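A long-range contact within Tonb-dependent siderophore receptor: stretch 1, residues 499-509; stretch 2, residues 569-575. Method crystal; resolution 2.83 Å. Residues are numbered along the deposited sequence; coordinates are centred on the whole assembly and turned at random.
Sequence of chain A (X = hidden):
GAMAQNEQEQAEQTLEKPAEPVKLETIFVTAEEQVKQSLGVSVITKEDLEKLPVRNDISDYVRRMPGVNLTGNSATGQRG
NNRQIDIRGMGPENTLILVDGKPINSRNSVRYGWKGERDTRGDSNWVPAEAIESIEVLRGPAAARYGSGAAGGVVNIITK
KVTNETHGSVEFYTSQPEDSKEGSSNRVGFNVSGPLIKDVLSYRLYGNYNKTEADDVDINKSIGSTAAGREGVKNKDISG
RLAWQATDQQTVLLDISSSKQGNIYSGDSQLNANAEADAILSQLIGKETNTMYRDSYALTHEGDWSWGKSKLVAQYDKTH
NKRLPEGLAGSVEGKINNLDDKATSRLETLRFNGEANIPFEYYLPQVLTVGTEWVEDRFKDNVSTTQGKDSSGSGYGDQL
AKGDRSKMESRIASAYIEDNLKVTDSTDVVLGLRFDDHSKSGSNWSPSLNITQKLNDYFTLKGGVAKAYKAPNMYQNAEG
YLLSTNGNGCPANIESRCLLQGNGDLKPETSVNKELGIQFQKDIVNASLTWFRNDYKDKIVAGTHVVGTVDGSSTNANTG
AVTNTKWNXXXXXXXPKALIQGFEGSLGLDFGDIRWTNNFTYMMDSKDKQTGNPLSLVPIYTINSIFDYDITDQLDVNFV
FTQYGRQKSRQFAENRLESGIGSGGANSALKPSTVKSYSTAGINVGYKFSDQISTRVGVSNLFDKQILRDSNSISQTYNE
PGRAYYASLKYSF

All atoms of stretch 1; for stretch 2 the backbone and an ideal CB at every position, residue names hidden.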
# COMPACT_ATOMS: atom_id res chain seq x y z
N LEU A 499 -3.27 1.40 -29.32
CA LEU A 499 -3.74 2.35 -28.34
C LEU A 499 -4.40 1.60 -27.20
O LEU A 499 -4.94 0.51 -27.39
CB LEU A 499 -4.80 3.27 -28.94
CG LEU A 499 -4.41 4.20 -30.08
CD1 LEU A 499 -5.68 4.81 -30.68
CD2 LEU A 499 -3.45 5.27 -29.59
N LEU A 500 -4.38 2.21 -26.02
CA LEU A 500 -5.05 1.63 -24.87
C LEU A 500 -5.97 2.67 -24.25
O LEU A 500 -5.52 3.72 -23.79
CB LEU A 500 -4.04 1.16 -23.83
CG LEU A 500 -4.63 0.58 -22.55
CD1 LEU A 500 -5.38 -0.70 -22.85
CD2 LEU A 500 -3.54 0.33 -21.52
N GLN A 501 -7.27 2.36 -24.24
CA GLN A 501 -8.28 3.26 -23.71
C GLN A 501 -8.88 2.73 -22.42
O GLN A 501 -8.92 1.52 -22.22
CB GLN A 501 -9.39 3.43 -24.75
CG GLN A 501 -10.37 4.53 -24.40
CD GLN A 501 -11.33 4.82 -25.52
OE1 GLN A 501 -11.58 3.97 -26.38
NE2 GLN A 501 -11.84 6.05 -25.55
N GLY A 502 -9.34 3.62 -21.55
CA GLY A 502 -10.12 3.20 -20.39
C GLY A 502 -11.45 2.59 -20.79
O GLY A 502 -11.90 2.74 -21.92
N ASN A 503 -12.08 1.90 -19.85
CA ASN A 503 -13.29 1.12 -20.11
C ASN A 503 -14.32 1.30 -19.01
O ASN A 503 -14.09 0.89 -17.87
CB ASN A 503 -12.91 -0.35 -20.20
CG ASN A 503 -14.05 -1.24 -20.64
OD1 ASN A 503 -15.17 -0.79 -20.82
ND2 ASN A 503 -13.76 -2.52 -20.80
N GLY A 504 -15.46 1.91 -19.34
CA GLY A 504 -16.52 2.13 -18.36
C GLY A 504 -17.31 0.88 -18.05
O GLY A 504 -18.11 0.87 -17.09
N ASP A 505 -17.10 -0.17 -18.86
CA ASP A 505 -17.91 -1.40 -18.83
C ASP A 505 -17.16 -2.58 -18.19
O ASP A 505 -17.65 -3.72 -18.21
CB ASP A 505 -18.41 -1.78 -20.24
CG ASP A 505 -19.49 -0.81 -20.77
OD1 ASP A 505 -20.13 -0.08 -19.98
OD2 ASP A 505 -19.69 -0.79 -22.00
N LEU A 506 -16.00 -2.30 -17.63
CA LEU A 506 -15.29 -3.25 -16.78
C LEU A 506 -16.15 -3.76 -15.61
O LEU A 506 -16.87 -2.98 -14.96
CB LEU A 506 -14.06 -2.58 -16.17
CG LEU A 506 -12.82 -2.41 -17.03
CD1 LEU A 506 -11.79 -1.53 -16.33
CD2 LEU A 506 -12.22 -3.77 -17.39
N LYS A 507 -16.05 -5.07 -15.34
CA LYS A 507 -16.51 -5.70 -14.11
C LYS A 507 -15.52 -5.44 -12.97
O LYS A 507 -14.37 -5.14 -13.23
CB LYS A 507 -16.62 -7.20 -14.32
CG LYS A 507 -17.75 -7.59 -15.25
CD LYS A 507 -17.85 -9.10 -15.42
CE LYS A 507 -16.61 -9.62 -16.10
NZ LYS A 507 -16.88 -10.94 -16.72
N PRO A 508 -15.96 -5.56 -11.71
CA PRO A 508 -15.01 -5.32 -10.64
C PRO A 508 -14.11 -6.51 -10.41
O PRO A 508 -14.47 -7.61 -10.83
CB PRO A 508 -15.90 -5.10 -9.42
CG PRO A 508 -17.12 -5.89 -9.71
CD PRO A 508 -17.24 -6.04 -11.20
N GLU A 509 -12.98 -6.27 -9.74
CA GLU A 509 -12.08 -7.35 -9.29
C GLU A 509 -12.71 -8.08 -8.12
O GLU A 509 -13.29 -7.49 -7.22
CB GLU A 509 -10.70 -6.80 -8.90
CG GLU A 509 -9.99 -6.04 -10.04
CD GLU A 509 -8.53 -5.69 -9.79
OE1 GLU A 509 -8.04 -5.83 -8.64
OE2 GLU A 509 -7.89 -5.25 -10.76
N UNK A 569 -7.06 -0.66 -31.48
CA UNK A 569 -7.61 -0.19 -30.22
C UNK A 569 -7.71 -1.34 -29.23
O UNK A 569 -8.52 -2.27 -29.41
CB UNK A 569 -8.98 0.45 -30.44
N UNK A 570 -6.92 -1.25 -28.17
CA UNK A 570 -7.06 -2.13 -27.01
C UNK A 570 -7.76 -1.37 -25.91
O UNK A 570 -7.74 -0.14 -25.89
CB UNK A 570 -5.70 -2.65 -26.53
N UNK A 571 -8.35 -2.07 -24.96
CA UNK A 571 -8.86 -1.40 -23.78
C UNK A 571 -8.57 -2.19 -22.50
O UNK A 571 -8.46 -3.41 -22.52
CB UNK A 571 -10.37 -1.17 -23.92
N UNK A 572 -8.49 -1.50 -21.38
CA UNK A 572 -8.39 -2.17 -20.11
C UNK A 572 -9.46 -3.28 -20.06
O UNK A 572 -10.57 -3.11 -20.56
CB UNK A 572 -8.55 -1.18 -18.96
N UNK A 573 -9.12 -4.41 -19.46
CA UNK A 573 -10.03 -5.56 -19.46
C UNK A 573 -9.77 -6.44 -18.27
O UNK A 573 -8.64 -6.57 -17.84
CB UNK A 573 -9.89 -6.37 -20.75
N UNK A 574 -10.81 -7.03 -17.69
CA UNK A 574 -10.60 -7.94 -16.59
C UNK A 574 -10.19 -9.27 -17.20
O UNK A 574 -10.88 -9.74 -18.10
CB UNK A 574 -11.85 -8.07 -15.71
N UNK A 575 -9.08 -9.85 -16.71
CA UNK A 575 -8.55 -11.13 -17.18
C UNK A 575 -8.90 -12.22 -16.15
O UNK A 575 -8.90 -11.95 -14.92
CB UNK A 575 -7.04 -11.05 -17.40

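Position 569 opens the stretch as a strand running parallel to 499-501 and pairs with Leu499. Its CA-to-CB bond points to the sheet face that carries the side chains of Leu499 and Gln501. Extended backbone angles and an apolar neighbour suit a beta-branched or other aliphatic residue. The deposited residue is Ile569. Its closest side-chain approach to stretch 1 is Ile569 CG2 to Gln501 OE1 at 4.6 Å; toward Leu499, Ile569 CG1 comes to 4.7 Å from Leu499 CD1, so the packing is loose.

Position 570 pairs with Leu500, and its CB points to the face that carries the Leu500 side chain. The N of 570 donates to Leu499 O at 2.8 Å, and the O of 570 accepts from Gln501 N at 3.0 Å. The ideal CB lies 4.2 Å from Leu500 CD1, so an aliphatic or aromatic side chain would fit. Leu570 is deposited; its CB packs 4.1 Å from Leu500 CD1.

Position 571 pairs with Gln501, and its CB returns to the Gln501 face. The ideal CB is 3.5 Å from Gln501 O and 4.6 Å from Asn503 CB. Polar neighbours favour a polar or long charged side chain, though a threonine would also suit. Arg571 is found here. Asn503 ND2 sits over one face of its guanidinium, 3.1 Å from Arg571 CZ. The Asn503 amide nitrogen and the guanidinium nitrogens are all donors, so they form no hydrogen bond with each other. Arg571 also makes a salt bridge to the side chain at 573.

Position 572 points its CB toward stretch 1. Its N donates to Gln501 O at 3.2 Å, and its O accepts from Asn503 ND2 at 3.3 Å. Leu500, Leu506 and the bare Gly502 line the space ahead, so a large apolar or aromatic side chain is expected; leucine, phenylalanine or tryptophan could serve. The residue is Trp572. Leu500 CD2 lies over its ring face, 3.8 Å from Trp572 CE2, in a CH-pi contact. Gly502 CA meets the ring edge, 3.7 Å from Trp572 CD1. Trp572 CB also touches Leu506 CD1 at 4.2 Å.

Position 573 points its CB away from stretch 1, so many residues would do. Glu573 uses its carboxylate for the salt bridge to Arg571, with Arg571 NE to Glu573 OE2 at 2.9 Å, while its CA rests 3.5 Å from Leu506 CD2.

Position 574 turns its CB back toward stretch 1. The ideal CB is 4.6 Å from both Lys507 O and Leu506 CD2. A medium-sized side chain, polar or apolar, would suit. Asn574 is deposited, and its side chain lies against Leu506 and Lys507.

Position 575 is out of reach, and stretch 1 sets no preference. Thr575 makes no contact with it.

Stretch 2 569-575: ILRWENT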
# COMPACT_ATOMS: atom_id res chain seq x y z
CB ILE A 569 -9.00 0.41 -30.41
CG1 ILE A 569 -9.00 1.53 -31.43
CG2 ILE A 569 -9.54 0.90 -29.08
CD1 ILE A 569 -10.39 1.92 -31.89
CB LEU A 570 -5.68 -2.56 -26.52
CG LEU A 570 -4.80 -3.25 -27.56
CD1 LEU A 570 -3.33 -3.24 -27.15
CD2 LEU A 570 -5.31 -4.66 -27.83
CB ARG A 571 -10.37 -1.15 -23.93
CG ARG A 571 -11.14 -2.35 -24.45
CD ARG A 571 -12.64 -2.19 -24.29
NE ARG A 571 -13.26 -3.45 -23.87
CZ ARG A 571 -14.55 -3.60 -23.62
NH1 ARG A 571 -15.39 -2.58 -23.75
NH2 ARG A 571 -15.01 -4.79 -23.24
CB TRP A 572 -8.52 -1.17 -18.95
CG TRP A 572 -7.34 -0.19 -18.81
CD1 TRP A 572 -7.24 1.05 -19.37
CD2 TRP A 572 -6.12 -0.41 -18.08
NE1 TRP A 572 -6.03 1.62 -19.04
CE2 TRP A 572 -5.33 0.75 -18.25
CE3 TRP A 572 -5.62 -1.46 -17.31
CZ2 TRP A 572 -4.09 0.88 -17.65
CZ3 TRP A 572 -4.38 -1.32 -16.73
CH2 TRP A 572 -3.63 -0.16 -16.90
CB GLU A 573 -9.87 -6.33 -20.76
CG GLU A 573 -11.03 -6.10 -21.72
CD GLU A 573 -10.58 -5.97 -23.17
OE1 GLU A 573 -9.37 -6.13 -23.45
OE2 GLU A 573 -11.46 -5.71 -24.04
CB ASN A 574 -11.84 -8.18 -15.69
CG ASN A 574 -12.98 -7.19 -15.91
OD1 ASN A 574 -13.19 -6.31 -15.11
ND2 ASN A 574 -13.75 -7.38 -16.97
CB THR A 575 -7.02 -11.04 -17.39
OG1 THR A 575 -6.54 -12.25 -18.03
CG2 THR A 575 -6.30 -10.81 -16.05
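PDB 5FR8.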